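Local coordinates for protein glucanase (Klebsiella pneumoniae, PDB 5GY3) that probably hydrolyses internal beta-1,4-glucosidic linkages in cellulose and related beta-glucans as an endoglucanase of glycoside hydrolase family 8, at residues A3-F11 / I287-S297; N23-G31 / L66-V74. One frame throughout, in Å; residues are numbered along the deposited sequence.

Overall arrangement
Contact 1 sets the first helix of the chain against the start of the last, whereas contact 2 is a short two-stranded antiparallel sheet in the chain's first quarter, its strands on either side of helices 29-41 and 45-59, residues 29-31 already in the former. Both are partly buried, with centres about 17 Å apart. Side chains dominate contact 1: an aromatic core gives way to an arginine- and aspartate-rich outer part. Contact 2 relies mainly on backbone hydrogen bonds, with side chains packed at its flanks. The two meet where Tyr293 of contact 1 rests by His28 and hydrogen-bonds Glu30 of contact 2. Both lie near Asp87, the predicted active-site residue, Thr29 being nearer to it than Tyr293.

Contact 1: A3-F11 / I287-S297; sequences AWERYKARF and IDDKDDYYSAS
The N-capped start of helix 293-307 is received by Arg10 and Phe11 at the end of helix 2-11. Just before the cap residue Asp292, the carbonyl oxygen of Asp291 is gripped end-on by the Arg10 guanidinium, from NH1 at 2.9 Å and from NH2 at 2.7 Å. Phe11 CZ lies over the centre of that guanidinium. The Phe11 ring is itself sandwiched, with Arg10 CB over one face and Tyr293 CA over the other in a CH-pi contact, 3.9 Å from the ring centroid.

These are the first and last helices of the chain, in an enzyme family whose fold is an (alpha/alpha)6 barrel, and segments 3-11 and 293-297 run nearly antiparallel, their axes 161° apart, where the ends of the chain come together. Between them Ala296 CB fits against Phe11 CE2 (3.7 Å) and the edge of the Tyr7 ring. Ile287 CG1 packs on Ala3 CB at 3.9 Å. With CG anti to the backbone N (chi1 -176°), Tyr7 reaches across to donate from OH to Ser297 OG at 2.9 Å, and Ser297 OG in turn donates a hydrogen bond to Tyr293 O. Tyr293 OH hydrogen-bonds Glu30 OE2.

Toward solvent the chemistry becomes ionic. Arg6 NH2 meets the syn lone pair of Asp289 OD1 at 3.2 Å, nearly in the guanidinium plane. A water joins Arg6 NE to Ile287 O and Asp289 OD1.

Contact 2: N23-G31 / L66-V74; sequences NGNVSHTEG and LFYWRYNPV
Ser27 O takes the N-H of Tyr71 at 2.7 Å, the donor tilted 26° from the carbonyl plane, and the same oxygen receives a CA-H...O contact from Arg70 CA at 3.4 Å. The return bond, from Ser27 N to Tyr71 O, is nearly straight at 2.9 Å, making Ser27 and Tyr71 a hydrogen-bonded antiparallel pair. Next to it His28 and Arg70 form the non-hydrogen-bonded pair. One residue further on, Thr29 N donates to Trp69 O at 3.0 Å, so the pairing carries directly into the first turn of helix 29-41.

His28 is the N-cap of that helix. Its CG sits between the backbone N and the carbonyl carbon (chi1 38°), which folds the imidazole back so that ND1 accepts from Gly31 N at 2.9 Å, close to the ring plane; NE2 bonds to Asp20.

Apolar branches fill in at either end. Val26 CG1 lies over one face of the Arg70 guanidinium, 3.6 Å from NH2, and also touches the Asn72 amide. Arg70 NH2 reaches Asn23 O through a water. At the other end Thr29 CG2 packs on Phe67 CB at 3.7 Å.

On the face carrying Ser27 and Tyr71 the sheet rests on helix 45-59, where the Tyr71 ring meets Trp54 edge-to-face. Thr29 and Phe67 extend this packing to Ile92 of helix 86-103, which also bears the predicted active-site residue Asp87, its side chain about 6 Å from that of Thr29.

Contact 1: A3-F11 / I287-S297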
loop_
_atom_site.group_PDB
_atom_site.type_symbol
_atom_site.label_atom_id
_atom_site.label_comp_id
_atom_site.label_asym_id
_atom_site.label_seq_id
_atom_site.Cartn_x
_atom_site.Cartn_y
_atom_site.Cartn_z
ATOM N N ALA A 3 5.802 0.957 20.374
ATOM C CA ALA A 3 5.164 1.643 19.250
ATOM C C ALA A 3 3.831 0.994 18.902
ATOM O O ALA A 3 2.807 1.675 18.751
ATOM C CB ALA A 3 6.096 1.657 18.034
ATOM N N TRP A 4 3.816 -0.338 18.822
ATOM C CA TRP A 4 2.599 -1.063 18.475
ATOM C C TRP A 4 1.522 -0.897 19.543
ATOM O O TRP A 4 0.345 -0.712 19.218
ATOM C CB TRP A 4 2.942 -2.544 18.255
ATOM C CG TRP A 4 1.758 -3.453 18.144
ATOM C CD1 TRP A 4 1.414 -4.454 19.009
ATOM C CD2 TRP A 4 0.773 -3.458 17.112
ATOM N NE1 TRP A 4 0.266 -5.077 18.583
ATOM C CE2 TRP A 4 -0.151 -4.484 17.421
ATOM C CE3 TRP A 4 0.567 -2.688 15.960
ATOM C CZ2 TRP A 4 -1.254 -4.764 16.621
ATOM C CZ3 TRP A 4 -0.528 -2.969 15.169
ATOM C CH2 TRP A 4 -1.422 -4.001 15.497
ATOM N N GLU A 5 1.895 -0.971 20.826
ATOM C CA GLU A 5 0.910 -0.738 21.879
ATOM C C GLU A 5 0.327 0.669 21.790
ATOM O O GLU A 5 -0.890 0.856 21.916
ATOM C CB GLU A 5 1.536 -0.975 23.253
ATOM C CG GLU A 5 1.885 -2.427 23.515
ATOM C CD GLU A 5 0.659 -3.315 23.526
ATOM O OE1 GLU A 5 -0.393 -2.873 24.041
ATOM O OE2 GLU A 5 0.743 -4.452 23.017
ATOM N N ARG A 6 1.180 1.670 21.557
ATOM C CA ARG A 6 0.682 3.037 21.432
ATOM C C ARG A 6 -0.212 3.188 20.206
ATOM O O ARG A 6 -1.202 3.924 20.233
ATOM C CB ARG A 6 1.860 4.009 21.379
ATOM C CG ARG A 6 1.469 5.461 21.457
ATOM C CD ARG A 6 0.522 5.716 22.625
ATOM N NE ARG A 6 0.144 7.125 22.729
ATOM C CZ ARG A 6 -0.822 7.580 23.523
ATOM N NH1 ARG A 6 -1.513 6.732 24.277
ATOM N NH2 ARG A 6 -1.102 8.878 23.558
ATOM N N TYR A 7 0.114 2.478 19.125
ATOM C CA TYR A 7 -0.704 2.507 17.915
ATOM C C TYR A 7 -2.098 1.957 18.179
ATOM O O TYR A 7 -3.102 2.533 17.740
ATOM C CB TYR A 7 0.009 1.698 16.836
ATOM C CG TYR A 7 -0.607 1.667 15.453
ATOM C CD1 TYR A 7 -0.456 2.740 14.574
ATOM C CD2 TYR A 7 -1.269 0.532 14.998
ATOM C CE1 TYR A 7 -0.983 2.693 13.291
ATOM C CE2 TYR A 7 -1.798 0.475 13.724
ATOM C CZ TYR A 7 -1.652 1.556 12.872
ATOM O OH TYR A 7 -2.170 1.484 11.597
ATOM N N LYS A 8 -2.182 0.817 18.872
ATOM C CA LYS A 8 -3.491 0.256 19.192
ATOM C C LYS A 8 -4.269 1.183 20.110
ATOM O O LYS A 8 -5.486 1.329 19.966
ATOM C CB LYS A 8 -3.345 -1.119 19.847
ATOM C CG LYS A 8 -2.834 -2.219 18.934
ATOM C CD LYS A 8 -2.885 -3.586 19.637
ATOM C CE LYS A 8 -2.016 -3.599 20.887
ATOM N NZ LYS A 8 -2.016 -4.932 21.560
ATOM N N ALA A 9 -3.581 1.806 21.068
ATOM C CA ALA A 9 -4.258 2.673 22.031
ATOM C C ALA A 9 -4.869 3.882 21.344
ATOM O O ALA A 9 -5.960 4.335 21.717
ATOM C CB ALA A 9 -3.278 3.125 23.114
ATOM N N ARG A 10 -4.191 4.410 20.330
ATOM C CA ARG A 10 -4.683 5.595 19.650
ATOM C C ARG A 10 -5.636 5.284 18.510
ATOM O O ARG A 10 -6.576 6.050 18.283
ATOM C CB ARG A 10 -3.503 6.419 19.136
ATOM C CG ARG A 10 -2.752 7.073 20.278
ATOM C CD ARG A 10 -1.907 8.222 19.806
ATOM N NE ARG A 10 -2.576 9.064 18.814
ATOM C CZ ARG A 10 -1.904 9.760 17.906
ATOM N NH1 ARG A 10 -0.581 9.685 17.891
ATOM N NH2 ARG A 10 -2.538 10.514 17.022
ATOM N N PHE A 11 -5.448 4.168 17.802
ATOM C CA PHE A 11 -6.153 3.961 16.549
ATOM C C PHE A 11 -6.989 2.693 16.460
ATOM O O PHE A 11 -7.774 2.568 15.515
ATOM C CB PHE A 11 -5.154 3.970 15.379
ATOM C CG PHE A 11 -4.264 5.167 15.367
ATOM C CD1 PHE A 11 -4.789 6.431 15.121
ATOM C CD2 PHE A 11 -2.911 5.046 15.637
ATOM C CE1 PHE A 11 -3.970 7.548 15.118
ATOM C CE2 PHE A 11 -2.089 6.157 15.633
ATOM C CZ PHE A 11 -2.626 7.416 15.365
ATOM N N ILE A 287 5.905 6.353 18.396
ATOM C CA ILE A 287 4.641 6.947 17.969
ATOM C C ILE A 287 4.389 8.148 18.877
ATOM O O ILE A 287 3.970 7.983 20.033
ATOM C CB ILE A 287 3.491 5.933 18.038
ATOM C CG1 ILE A 287 3.805 4.699 17.185
ATOM C CG2 ILE A 287 2.188 6.543 17.617
ATOM C CD1 ILE A 287 4.313 5.019 15.803
ATOM N N ASP A 288 4.635 9.358 18.371
ATOM C CA ASP A 288 4.371 10.541 19.176
ATOM C C ASP A 288 2.932 11.029 18.951
ATOM O O ASP A 288 2.246 10.644 17.994
ATOM C CB ASP A 288 5.345 11.666 18.846
ATOM C CG ASP A 288 5.237 12.110 17.419
ATOM O OD1 ASP A 288 5.054 11.277 16.521
ATOM O OD2 ASP A 288 5.411 13.307 17.201
ATOM N N ASP A 289 2.473 11.905 19.854
ATOM C CA ASP A 289 1.140 12.492 19.706
ATOM C C ASP A 289 1.011 13.306 18.429
ATOM O O ASP A 289 -0.104 13.500 17.932
ATOM C CB ASP A 289 0.812 13.365 20.922
ATOM C CG ASP A 289 0.712 12.554 22.201
ATOM O OD1 ASP A 289 0.253 11.390 22.132
ATOM O OD2 ASP A 289 1.085 13.077 23.275
ATOM N N LYS A 290 2.126 13.770 17.878
ATOM C CA LYS A 290 2.109 14.489 16.615
ATOM C C LYS A 290 1.961 13.562 15.402
ATOM O O LYS A 290 1.732 14.049 14.293
ATOM C CB LYS A 290 3.382 15.347 16.525
ATOM C CG LYS A 290 3.501 16.207 15.307
ATOM C CD LYS A 290 2.167 16.776 14.954
ATOM C CE LYS A 290 2.332 18.170 14.582
ATOM N NZ LYS A 290 3.063 18.325 13.324
ATOM N N ASP A 291 2.038 12.245 15.564
ATOM C CA ASP A 291 1.742 11.346 14.451
ATOM C C ASP A 291 0.238 11.166 14.294
ATOM O O ASP A 291 -0.460 10.866 15.268
ATOM C CB ASP A 291 2.392 9.979 14.651
ATOM C CG ASP A 291 3.879 10.007 14.444
ATOM O OD1 ASP A 291 4.374 10.690 13.514
ATOM O OD2 ASP A 291 4.578 9.317 15.221
ATOM N N ASP A 292 -0.257 11.320 13.064
ATOM C CA ASP A 292 -1.613 10.894 12.757
ATOM C C ASP A 292 -1.593 9.409 12.394
ATOM O O ASP A 292 -0.543 8.764 12.448
ATOM C CB ASP A 292 -2.234 11.768 11.656
ATOM C CG ASP A 292 -1.429 11.788 10.343
ATOM O OD1 ASP A 292 -0.429 11.057 10.178
ATOM O OD2 ASP A 292 -1.832 12.560 9.447
ATOM N N TYR A 293 -2.760 8.851 12.031
ATOM C CA TYR A 293 -2.836 7.433 11.661
ATOM C C TYR A 293 -1.825 7.105 10.573
ATOM O O TYR A 293 -1.099 6.106 10.647
ATOM C CB TYR A 293 -4.247 7.046 11.172
ATOM C CG TYR A 293 -4.204 5.955 10.100
ATOM C CD1 TYR A 293 -4.058 4.603 10.439
ATOM C CD2 TYR A 293 -4.271 6.277 8.745
ATOM C CE1 TYR A 293 -3.982 3.611 9.448
ATOM C CE2 TYR A 293 -4.190 5.296 7.751
ATOM C CZ TYR A 293 -4.047 3.967 8.109
ATOM O OH TYR A 293 -3.968 3.009 7.112
ATOM N N TYR A 294 -1.778 7.955 9.551
ATOM C CA TYR A 294 -0.952 7.713 8.379
ATOM C C TYR A 294 0.529 7.686 8.734
ATOM O O TYR A 294 1.265 6.783 8.315
ATOM C CB TYR A 294 -1.267 8.804 7.358
ATOM C CG TYR A 294 -0.457 8.766 6.103
ATOM C CD1 TYR A 294 -0.852 8.001 5.032
ATOM C CD2 TYR A 294 0.694 9.525 5.981
ATOM C CE1 TYR A 294 -0.114 7.976 3.877
ATOM C CE2 TYR A 294 1.436 9.502 4.840
ATOM C CZ TYR A 294 1.030 8.719 3.786
ATOM O OH TYR A 294 1.788 8.704 2.635
ATOM N N SER A 295 0.989 8.682 9.503
ATOM C CA SER A 295 2.398 8.751 9.882
ATOM C C SER A 295 2.767 7.593 10.798
ATOM O O SER A 295 3.801 6.947 10.601
ATOM C CB SER A 295 2.703 10.091 10.563
ATOM O OG SER A 295 4.054 10.149 11.034
ATOM N N ALA A 296 1.919 7.307 11.787
ATOM C CA ALA A 296 2.183 6.198 12.702
ATOM C C ALA A 296 2.295 4.874 11.956
ATOM O O ALA A 296 3.145 4.037 12.283
ATOM C CB ALA A 296 1.078 6.119 13.757
ATOM N N SER A 297 1.444 4.668 10.949
ATOM C CA SER A 297 1.489 3.432 10.175
ATOM C C SER A 297 2.789 3.329 9.383
ATOM O O SER A 297 3.467 2.297 9.410
ATOM C CB SER A 297 0.281 3.359 9.236
ATOM O OG SER A 297 -0.944 3.454 9.942
HETATM O O HOH W 1 1.066 8.862 20.665
#

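Contact 2: N23-G31 / L66-V74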
loop_
_atom_site.group_PDB
_atom_site.type_symbol
_atom_site.label_atom_id
_atom_site.label_comp_id
_atom_site.label_asym_id
_atom_site.label_seq_id
_atom_site.Cartn_x
_atom_site.Cartn_y
_atom_site.Cartn_z
ATOM N N ASN A 23 -8.999 11.597 9.210
ATOM C CA ASN A 23 -9.930 11.596 8.086
ATOM C C ASN A 23 -11.339 11.214 8.522
ATOM O O ASN A 23 -11.977 10.352 7.907
ATOM C CB ASN A 23 -9.451 10.649 6.984
ATOM C CG ASN A 23 -8.508 11.323 6.004
ATOM O OD1 ASN A 23 -7.924 12.369 6.301
ATOM N ND2 ASN A 23 -8.367 10.734 4.823
ATOM N N GLY A 24 -11.841 11.864 9.569
ATOM C CA GLY A 24 -13.208 11.622 9.984
ATOM C C GLY A 24 -13.430 10.301 10.678
ATOM O O GLY A 24 -14.563 9.812 10.710
ATOM N N ASN A 25 -12.366 9.704 11.223
ATOM C CA ASN A 25 -12.446 8.471 12.006
ATOM C C ASN A 25 -12.922 7.278 11.183
ATOM O O ASN A 25 -13.474 6.321 11.733
ATOM C CB ASN A 25 -13.343 8.641 13.238
ATOM C CG ASN A 25 -12.734 9.556 14.277
ATOM O OD1 ASN A 25 -11.512 9.616 14.432
ATOM N ND2 ASN A 25 -13.586 10.287 14.991
ATOM N N VAL A 26 -12.711 7.300 9.867
ATOM C CA VAL A 26 -13.184 6.203 9.027
ATOM C C VAL A 26 -12.215 5.039 9.133
ATOM O O VAL A 26 -11.105 5.181 9.662
ATOM C CB VAL A 26 -13.356 6.620 7.553
ATOM C CG1 VAL A 26 -14.426 7.696 7.415
ATOM C CG2 VAL A 26 -12.025 7.073 6.962
ATOM N N SER A 27 -12.636 3.885 8.634
ATOM C CA SER A 27 -11.791 2.710 8.514
ATOM C C SER A 27 -11.736 2.296 7.050
ATOM O O SER A 27 -12.657 2.570 6.278
ATOM C CB SER A 27 -12.318 1.550 9.359
ATOM O OG SER A 27 -12.241 1.852 10.738
ATOM N N HIS A 28 -10.653 1.629 6.665
ATOM C CA HIS A 28 -10.536 1.196 5.284
ATOM C C HIS A 28 -9.657 -0.043 5.219
ATOM O O HIS A 28 -9.010 -0.425 6.197
ATOM C CB HIS A 28 -9.996 2.312 4.388
ATOM C CG HIS A 28 -8.942 3.156 5.032
ATOM N ND1 HIS A 28 -7.708 2.660 5.395
ATOM C CD2 HIS A 28 -8.941 4.465 5.382
ATOM C CE1 HIS A 28 -6.988 3.629 5.935
ATOM N NE2 HIS A 28 -7.714 4.735 5.940
ATOM N N THR A 29 -9.654 -0.683 4.050
ATOM C CA THR A 29 -8.936 -1.950 3.942
ATOM C C THR A 29 -7.428 -1.752 3.978
ATOM O O THR A 29 -6.708 -2.638 4.453
ATOM C CB THR A 29 -9.378 -2.705 2.688
ATOM O OG1 THR A 29 -9.345 -1.839 1.547
ATOM C CG2 THR A 29 -10.793 -3.200 2.877
ATOM N N GLU A 30 -6.933 -0.600 3.522
ATOM C CA GLU A 30 -5.533 -0.266 3.762
ATOM C C GLU A 30 -5.223 -0.276 5.256
ATOM O O GLU A 30 -4.229 -0.867 5.692
ATOM C CB GLU A 30 -5.198 1.104 3.158
ATOM C CG GLU A 30 -3.884 1.665 3.666
ATOM C CD GLU A 30 -3.700 3.140 3.364
ATOM O OE1 GLU A 30 -3.676 3.495 2.167
ATOM O OE2 GLU A 30 -3.587 3.939 4.324
ATOM N N GLY A 31 -6.070 0.377 6.056
ATOM C CA GLY A 31 -5.815 0.444 7.488
ATOM C C GLY A 31 -5.910 -0.910 8.170
ATOM O O GLY A 31 -5.062 -1.255 9.002
ATOM N N LEU A 66 -13.642 -10.052 -2.509
ATOM C CA LEU A 66 -12.789 -8.946 -2.107
ATOM C C LEU A 66 -13.500 -8.178 -0.986
ATOM O O LEU A 66 -14.381 -8.722 -0.317
ATOM C CB LEU A 66 -12.438 -8.100 -3.332
ATOM C CG LEU A 66 -11.644 -8.872 -4.400
ATOM C CD1 LEU A 66 -11.514 -8.035 -5.659
ATOM C CD2 LEU A 66 -10.272 -9.220 -3.840
ATOM N N PHE A 67 -13.127 -6.927 -0.748
ATOM C CA PHE A 67 -13.638 -6.193 0.400
ATOM C C PHE A 67 -14.061 -4.791 -0.014
ATOM O O PHE A 67 -13.311 -4.097 -0.707
ATOM C CB PHE A 67 -12.580 -6.111 1.513
ATOM C CG PHE A 67 -12.091 -7.454 1.968
ATOM C CD1 PHE A 67 -11.024 -8.070 1.337
ATOM C CD2 PHE A 67 -12.718 -8.116 3.010
ATOM C CE1 PHE A 67 -10.586 -9.329 1.748
ATOM C CE2 PHE A 67 -12.280 -9.365 3.433
ATOM C CZ PHE A 67 -11.221 -9.973 2.794
ATOM N N TYR A 68 -15.247 -4.366 0.430
ATOM C CA TYR A 68 -15.595 -2.947 0.367
ATOM C C TYR A 68 -14.504 -2.133 1.051
ATOM O O TYR A 68 -14.068 -2.470 2.155
ATOM C CB TYR A 68 -16.945 -2.705 1.049
ATOM C CG TYR A 68 -18.048 -3.607 0.544
ATOM C CD1 TYR A 68 -18.323 -3.705 -0.814
ATOM C CD2 TYR A 68 -18.811 -4.361 1.423
ATOM C CE1 TYR A 68 -19.335 -4.523 -1.281
ATOM C CE2 TYR A 68 -19.823 -5.188 0.964
ATOM C CZ TYR A 68 -20.080 -5.265 -0.388
ATOM O OH TYR A 68 -21.086 -6.086 -0.853
ATOM N N TRP A 69 -14.046 -1.064 0.393
ATOM C CA TRP A 69 -12.777 -0.483 0.815
ATOM C C TRP A 69 -12.897 0.470 1.996
ATOM O O TRP A 69 -11.908 0.662 2.699
ATOM C CB TRP A 69 -12.092 0.248 -0.345
ATOM C CG TRP A 69 -12.667 1.608 -0.656
ATOM C CD1 TRP A 69 -13.813 1.875 -1.346
ATOM C CD2 TRP A 69 -12.104 2.884 -0.301
ATOM N NE1 TRP A 69 -14.002 3.241 -1.445
ATOM C CE2 TRP A 69 -12.968 3.879 -0.808
ATOM C CE3 TRP A 69 -10.953 3.280 0.398
ATOM C CZ2 TRP A 69 -12.720 5.243 -0.635
ATOM C CZ3 TRP A 69 -10.709 4.635 0.569
ATOM C CH2 TRP A 69 -11.587 5.598 0.050
ATOM N N ARG A 70 -14.064 1.061 2.243
ATOM C CA ARG A 70 -14.181 2.141 3.213
ATOM C C ARG A 70 -15.388 1.936 4.121
ATOM O O ARG A 70 -16.454 1.506 3.671
ATOM C CB ARG A 70 -14.293 3.488 2.493
ATOM C CG ARG A 70 -14.218 4.717 3.390
ATOM C CD ARG A 70 -14.133 5.960 2.501
ATOM N NE ARG A 70 -14.262 7.218 3.232
ATOM C CZ ARG A 70 -15.430 7.767 3.555
ATOM N NH1 ARG A 70 -16.562 7.151 3.236
ATOM N NH2 ARG A 70 -15.466 8.923 4.208
ATOM N N TYR A 71 -15.214 2.273 5.399
ATOM C CA TYR A 71 -16.264 2.164 6.406
ATOM C C TYR A 71 -16.376 3.497 7.131
ATOM O O TYR A 71 -15.426 3.919 7.800
ATOM C CB TYR A 71 -15.951 1.030 7.394
ATOM C CG TYR A 71 -17.008 0.823 8.465
ATOM C CD1 TYR A 71 -18.101 0.004 8.236
ATOM C CD2 TYR A 71 -16.895 1.440 9.705
ATOM C CE1 TYR A 71 -19.058 -0.200 9.210
ATOM C CE2 TYR A 71 -17.852 1.239 10.692
ATOM C CZ TYR A 71 -18.928 0.420 10.434
ATOM O OH TYR A 71 -19.882 0.218 11.407
ATOM N N ASN A 72 -17.517 4.175 6.973
ATOM C CA ASN A 72 -17.743 5.465 7.623
ATOM C C ASN A 72 -18.777 5.296 8.733
ATOM O O ASN A 72 -19.980 5.185 8.450
ATOM C CB ASN A 72 -18.207 6.515 6.605
ATOM C CG ASN A 72 -18.354 7.904 7.218
ATOM O OD1 ASN A 72 -18.149 8.094 8.418
ATOM N ND2 ASN A 72 -18.692 8.884 6.388
ATOM N N PRO A 73 -18.366 5.288 10.007
ATOM C CA PRO A 73 -19.307 4.934 11.085
ATOM C C PRO A 73 -20.390 5.974 11.335
ATOM O O PRO A 73 -21.405 5.642 11.959
ATOM C CB PRO A 73 -18.393 4.778 12.308
ATOM C CG PRO A 73 -17.230 5.668 12.016
ATOM C CD PRO A 73 -17.016 5.593 10.525
ATOM N N VAL A 74 -20.216 7.218 10.878
ATOM C CA VAL A 74 -21.253 8.231 11.071
ATOM C C VAL A 74 -22.200 8.328 9.887
ATOM O O VAL A 74 -23.211 9.046 9.967
ATOM C CB VAL A 74 -20.641 9.622 11.334
ATOM C CG1 VAL A 74 -19.548 9.529 12.377
ATOM C CG2 VAL A 74 -20.120 10.238 10.040
HETATM O O HOH W 2 -12.755 10.172 5.162
HETATM O O HOH W 3 -16.846 10.179 8.955
HETATM O O HOH W 4 -10.784 -3.243 -0.560
#